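Local coordinates for protein malate dehydrogenase (Entamoeba histolytica, PDB 3I0P) that probably catalyses the NAD-dependent interconversion of malate and oxaloacetate, at residues Tyr231-Leu235 and Gly236-Glu240; Leu250-Phe253 and Val254-Ser258. All coordinates share one frame; numbering follows the deposited sequence.

Contact 1: Tyr231-Leu235 and Gly236-Glu240; sequences YLHPL and GGSDE. With NAD (nicotinamide-adenine-dinucleotide), chain B.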
loop_
_atom_site.group_PDB
_atom_site.type_symbol
_atom_site.label_atom_id
_atom_site.label_comp_id
_atom_site.label_asym_id
_atom_site.label_seq_id
_atom_site.Cartn_x
_atom_site.Cartn_y
_atom_site.Cartn_z
ATOM N N TYR A 231 19.749 -1.616 -11.783
ATOM C CA TYR A 231 18.664 -1.329 -10.846
ATOM C C TYR A 231 17.451 -2.246 -11.015
ATOM O O TYR A 231 17.223 -2.797 -12.098
ATOM C CB TYR A 231 18.239 0.140 -10.974
ATOM C CG TYR A 231 17.921 0.564 -12.391
ATOM C CD1 TYR A 231 16.694 0.235 -12.983
ATOM C CD2 TYR A 231 18.842 1.287 -13.145
ATOM C CE1 TYR A 231 16.396 0.616 -14.282
ATOM C CE2 TYR A 231 18.553 1.671 -14.453
ATOM C CZ TYR A 231 17.327 1.336 -15.014
ATOM O OH TYR A 231 17.028 1.716 -16.303
ATOM N N LEU A 232 16.693 -2.410 -9.930
ATOM C CA LEU A 232 15.401 -3.112 -9.945
ATOM C C LEU A 232 14.255 -2.152 -10.301
ATOM O O LEU A 232 14.339 -0.947 -10.047
ATOM C CB LEU A 232 15.126 -3.726 -8.576
ATOM C CG LEU A 232 15.956 -4.912 -8.088
ATOM C CD1 LEU A 232 16.087 -4.862 -6.590
ATOM C CD2 LEU A 232 15.325 -6.212 -8.514
ATOM N N HIS A 233 13.190 -2.690 -10.890
ATOM C CA HIS A 233 11.990 -1.892 -11.196
ATOM C C HIS A 233 10.982 -1.946 -10.057
ATOM O O HIS A 233 10.899 -2.955 -9.350
ATOM C CB HIS A 233 11.321 -2.368 -12.488
ATOM C CG HIS A 233 12.186 -2.219 -13.700
ATOM N ND1 HIS A 233 12.548 -0.989 -14.209
ATOM C CD2 HIS A 233 12.778 -3.144 -14.491
ATOM C CE1 HIS A 233 13.318 -1.165 -15.267
ATOM N NE2 HIS A 233 13.471 -2.463 -15.460
ATOM N N PRO A 234 10.203 -0.867 -9.879
ATOM C CA PRO A 234 9.110 -0.913 -8.909
ATOM C C PRO A 234 7.999 -1.851 -9.380
ATOM O O PRO A 234 7.946 -2.203 -10.563
ATOM C CB PRO A 234 8.585 0.530 -8.899
ATOM C CG PRO A 234 9.607 1.349 -9.635
ATOM C CD PRO A 234 10.252 0.420 -10.590
ATOM N N LEU A 235 7.125 -2.260 -8.464
ATOM C CA LEU A 235 5.872 -2.904 -8.869
ATOM C C LEU A 235 5.150 -2.019 -9.916
ATOM O O LEU A 235 4.902 -0.829 -9.692
ATOM C CB LEU A 235 4.990 -3.204 -7.653
ATOM C CG LEU A 235 3.570 -3.742 -7.858
ATOM C CD1 LEU A 235 3.559 -5.128 -8.499
ATOM C CD2 LEU A 235 2.804 -3.749 -6.540
ATOM N N GLY A 236 4.864 -2.604 -11.074
ATOM C CA GLY A 236 4.318 -1.847 -12.193
ATOM C C GLY A 236 5.322 -1.653 -13.318
ATOM O O GLY A 236 4.985 -1.105 -14.367
ATOM N N GLY A 237 6.559 -2.093 -13.098
ATOM C CA GLY A 237 7.588 -2.051 -14.132
ATOM C C GLY A 237 8.183 -0.674 -14.338
ATOM O O GLY A 237 8.384 0.082 -13.386
ATOM N N SER A 238 8.477 -0.344 -15.589
ATOM C CA SER A 238 9.156 0.916 -15.902
ATOM C C SER A 238 8.267 1.900 -16.642
ATOM O O SER A 238 8.556 3.090 -16.654
ATOM C CB SER A 238 10.455 0.671 -16.683
ATOM O OG SER A 238 10.305 -0.387 -17.614
ATOM N N ASP A 239 7.194 1.397 -17.250
ATOM C CA ASP A 239 6.228 2.242 -17.951
ATOM C C ASP A 239 4.999 2.526 -17.090
ATOM O O ASP A 239 4.467 1.627 -16.419
ATOM C CB ASP A 239 5.763 1.600 -19.272
ATOM C CG ASP A 239 6.910 1.082 -20.127
ATOM O OD1 ASP A 239 7.904 1.817 -20.352
ATOM O OD2 ASP A 239 6.803 -0.070 -20.588
ATOM N N GLU A 240 4.549 3.780 -17.141
ATOM C CA GLU A 240 3.320 4.218 -16.481
ATOM C C GLU A 240 2.135 3.388 -16.949
ATOM O O GLU A 240 1.164 3.181 -16.205
ATOM C CB GLU A 240 3.041 5.680 -16.798
ATOM C CG GLU A 240 4.000 6.645 -16.165
ATOM C CD GLU A 240 3.678 8.074 -16.518
ATOM O OE1 GLU A 240 3.024 8.298 -17.561
ATOM O OE2 GLU A 240 4.083 8.974 -15.757
HETATM P PA NAD B . -3.158 7.053 -11.984
HETATM O O1A NAD B . -3.597 8.263 -12.772
HETATM O O2A NAD B . -2.664 5.856 -12.732
HETATM O O5B NAD B . -2.017 7.564 -10.973
HETATM C C5B NAD B . -2.250 8.725 -10.155
HETATM C C4B NAD B . -1.223 8.861 -9.023
HETATM O O4B NAD B . 0.096 8.489 -9.448
HETATM C C3B NAD B . -1.089 10.287 -8.531
HETATM O O3B NAD B . -0.741 10.255 -7.137
HETATM C C2B NAD B . 0.061 10.843 -9.343
HETATM O O2B NAD B . 0.716 11.914 -8.664
HETATM C C1B NAD B . 0.965 9.632 -9.451
HETATM N N9A NAD B . 1.837 9.604 -10.663
HETATM C C8A NAD B . 1.443 9.551 -11.943
HETATM N N7A NAD B . 2.542 9.506 -12.725
HETATM C C5A NAD B . 3.632 9.521 -11.922
HETATM C C6A NAD B . 5.013 9.492 -12.138
HETATM N N6A NAD B . 5.526 9.444 -13.392
HETATM N N1A NAD B . 5.859 9.527 -11.081
HETATM C C2A NAD B . 5.387 9.582 -9.829
HETATM N N3A NAD B . 4.068 9.605 -9.593
HETATM C C4A NAD B . 3.174 9.578 -10.621
HETATM O O3 NAD B . -4.310 6.600 -10.928
HETATM P PN NAD B . -5.762 5.929 -11.232
HETATM O O1N NAD B . -5.739 4.536 -10.651
HETATM O O2N NAD B . -6.157 6.152 -12.671
HETATM O O5D NAD B . -6.769 6.802 -10.342
HETATM C C5D NAD B . -7.240 8.075 -10.795
HETATM C C4D NAD B . -8.302 8.618 -9.842
HETATM O O4D NAD B . -9.449 7.763 -9.830
HETATM C C3D NAD B . -7.805 8.690 -8.404
HETATM O O3D NAD B . -7.984 10.038 -7.944
HETATM C C2D NAD B . -8.648 7.678 -7.629
HETATM O O2D NAD B . -8.998 8.056 -6.286
HETATM C C1D NAD B . -9.897 7.607 -8.479
HETATM N N1N NAD B . -10.636 6.364 -8.266
HETATM C C2N NAD B . -11.743 6.404 -7.492
HETATM C C3N NAD B . -12.482 5.241 -7.261
HETATM C C7N NAD B . -13.714 5.264 -6.400
HETATM O O7N NAD B . -14.335 4.223 -6.228
HETATM N N7N NAD B . -14.103 6.411 -5.848
HETATM C C4N NAD B . -12.062 4.041 -7.842
HETATM C C5N NAD B . -10.907 4.027 -8.632
HETATM C C6N NAD B . -10.207 5.217 -8.832
#

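Contact 2: Leu250-Phe253 and Val254-Ser258; sequences LSEF and VEIMS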
loop_
_atom_site.group_PDB
_atom_site.type_symbol
_atom_site.label_atom_id
_atom_site.label_comp_id
_atom_site.label_asym_id
_atom_site.label_seq_id
_atom_site.Cartn_x
_atom_site.Cartn_y
_atom_site.Cartn_z
ATOM N N LEU A 250 4.491 3.908 -3.866
ATOM C CA LEU A 250 4.345 3.067 -2.674
ATOM C C LEU A 250 5.694 2.824 -1.985
ATOM O O LEU A 250 5.793 2.900 -0.761
ATOM C CB LEU A 250 3.628 1.747 -3.005
ATOM C CG LEU A 250 2.142 1.836 -3.419
ATOM C CD1 LEU A 250 1.611 0.488 -3.948
ATOM C CD2 LEU A 250 1.237 2.378 -2.306
ATOM N N SER A 251 6.717 2.550 -2.792
ATOM C CA SER A 251 8.110 2.489 -2.349
ATOM C C SER A 251 8.488 3.753 -1.563
ATOM O O SER A 251 9.020 3.667 -0.454
ATOM C CB SER A 251 9.030 2.301 -3.564
ATOM O OG SER A 251 10.395 2.153 -3.203
ATOM N N GLU A 252 8.186 4.924 -2.121
ATOM C CA GLU A 252 8.484 6.176 -1.424
ATOM C C GLU A 252 7.707 6.317 -0.110
ATOM O O GLU A 252 8.272 6.761 0.903
ATOM C CB GLU A 252 8.262 7.398 -2.317
ATOM C CG GLU A 252 8.682 8.679 -1.612
ATOM C CD GLU A 252 8.468 9.946 -2.408
ATOM O OE1 GLU A 252 8.119 9.896 -3.611
ATOM O OE2 GLU A 252 8.662 11.012 -1.804
ATOM N N PHE A 253 6.425 5.940 -0.135
ATOM C CA PHE A 253 5.593 5.880 1.065
ATOM C C PHE A 253 6.338 5.143 2.166
ATOM O O PHE A 253 6.542 5.678 3.259
ATOM C CB PHE A 253 4.249 5.202 0.754
ATOM C CG PHE A 253 3.463 4.778 1.977
ATOM C CD1 PHE A 253 2.977 5.718 2.882
ATOM C CD2 PHE A 253 3.186 3.428 2.207
ATOM C CE1 PHE A 253 2.245 5.313 4.002
ATOM C CE2 PHE A 253 2.449 3.017 3.326
ATOM C CZ PHE A 253 1.980 3.959 4.217
ATOM N N VAL A 254 6.783 3.929 1.857
ATOM C CA VAL A 254 7.528 3.125 2.814
ATOM C C VAL A 254 8.758 3.879 3.343
ATOM O O VAL A 254 8.980 3.948 4.561
ATOM C CB VAL A 254 7.916 1.760 2.216
ATOM C CG1 VAL A 254 8.950 1.060 3.101
ATOM C CG2 VAL A 254 6.671 0.904 2.044
ATOM N N GLU A 255 9.517 4.466 2.423
ATOM C CA GLU A 255 10.714 5.225 2.750
ATOM C C GLU A 255 10.443 6.357 3.747
ATOM O O GLU A 255 11.160 6.502 4.749
ATOM C CB GLU A 255 11.314 5.797 1.465
ATOM C CG GLU A 255 12.676 6.459 1.635
ATOM C CD GLU A 255 13.806 5.450 1.732
ATOM O OE1 GLU A 255 14.749 5.706 2.506
ATOM O OE2 GLU A 255 13.749 4.400 1.043
ATOM N N ILE A 256 9.414 7.159 3.461
ATOM C CA ILE A 256 9.054 8.305 4.301
ATOM C C ILE A 256 8.608 7.845 5.680
ATOM O O ILE A 256 9.054 8.383 6.687
ATOM C CB ILE A 256 7.964 9.154 3.650
ATOM C CG1 ILE A 256 8.527 9.863 2.421
ATOM C CG2 ILE A 256 7.384 10.156 4.639
ATOM C CD1 ILE A 256 7.460 10.451 1.542
ATOM N N MET A 257 7.747 6.832 5.720
ATOM C CA MET A 257 7.285 6.256 6.983
ATOM C C MET A 257 8.446 5.694 7.799
ATOM O O MET A 257 8.429 5.747 9.028
ATOM C CB MET A 257 6.253 5.138 6.731
ATOM C CG MET A 257 4.976 5.578 6.027
ATOM S SD MET A 257 3.929 6.574 7.091
ATOM C CE MET A 257 2.967 5.312 7.930
ATOM N N SER A 258 9.446 5.144 7.111
ATOM C CA SER A 258 10.578 4.494 7.778
ATOM C C SER A 258 11.625 5.485 8.254
ATOM O O SER A 258 12.194 5.284 9.320
ATOM C CB SER A 258 11.213 3.425 6.885
ATOM O OG SER A 258 10.237 2.459 6.527
#

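Contact 1: Tyr231-Leu235 and Gly236-Glu240
H233 and S238 meet where the chain, leaving strand 230-232, doubles back on itself. Followed outward, the H233 side chain starts at CB, which lies 3.9 Å from G237 O. From there CG runs beside the backbone N and anti to the carbonyl carbon (chi1 -63°), which carries the imidazole alongside the returning backbone. Next along the ring, H233 ND1 comes to 3.6 Å from S238 CB, and H233 CE1 lies 3.7 Å from the same carbon; S238 OG sits over one face of the ring. H233 CE1 also reaches the edge of the Y231 ring, in its plane. At the tip, NE2 is hydrogen-bonded to S208 OG, which ties the ring to strand 207-209, the antiparallel partner of strand 230-232. The reversal itself is a type II beta turn from P234 to G237. G237 N closes it by donating to P234 O at 2.9 Å, a bond bent to 144° at the hydrogen. G236 takes the third place of the turn at phi 108°, the positive value that suits glycine in a type II turn. The proline ring flanks the returning arm of the turn, P234 CD lying 3.4 Å from G237 O, and that carbonyl oxygen is hydrogen-bonded to S244 OG, at the start of helix 244-259. Beyond the turn the chain runs on to E240, whose carboxylate is shared: OE2 accepts a nearly straight bond of 2.8 Å from the adenine amino nitrogen N6A of NAD and forms a salt bridge with K329 of the second subunit. The lysine charge would be expected to favour the ionised carboxylate as acceptor for the adenine amine.

Contact 2: Leu250-Phe253 and Val254-Ser258
F253 and M257, one turn apart on the helix, set their side chains at a slant to each other, M257 CG lying over one face of the phenyl ring. M257 CG makes the nearest side-chain approach, 3.4 Å from F253 CE1, and M257 SD follows at 3.7 Å from the same ring atom. The sulfur stands 4.7 Å from the centroid of the F253 ring and 51° off its normal, an oblique Met-aromatic contact. The torsions set this up: F253 CG is anti to the backbone N (chi1 165°), beside the carbonyl carbon and thus heading toward the following turn, while M257 bends at chi2 and chi3, bringing CE as well as SD to the ring. L250 O lies in plane at the phenyl edge. E252 and I256 repeat the spacing on another side of the helix: the extended glutamate passes obliquely by the isoleucine tip, with E252 OE2 3.6 Å from I256 CD1.

Beneath these pairs runs the regular i to i+4 ladder of an alpha helix, here the middle and C-terminal part of helix 244-259. M257 N donates to F253 O at 3.0 Å and I256 N to E252 O at 2.8 Å, so each side-chain pair rides on a backbone bond between the same two residues. V254 O accepts twice, from S258 N and from S258 OG, the hydroxyl bond measuring 2.8 Å and approaching from above the carbonyl plane. E255 turns a different way, its carboxylate held by N164 and N146 and by the backbone N of L267. M257 packs on F285 and I287 of strand 282-290, whereas F253, E252 and I256 face the second subunit, against I168, I307 and V304 of that chain respectively.

Contact 1 comes first along the chain, rounding the end of strand 230-232 and the loop after it; contact 2 follows within helix 244-259, which that loop leads into. Their centres are 16 Å apart and their nearest atoms about 5 Å, so they do not touch, but P234 and E240 of contact 1 reach the early part of the helix at Y248 and H245. H245 and K246, from the same helix start, are also hydrogen-bonded to NAD. Both contacts border the second subunit, which supplies further residues hydrogen-bonded to NAD. The loop and helix thus run in succession from a cofactor site built by two chains, along the dimer interface, to strand 282-290 of the seven-stranded mixed sheet.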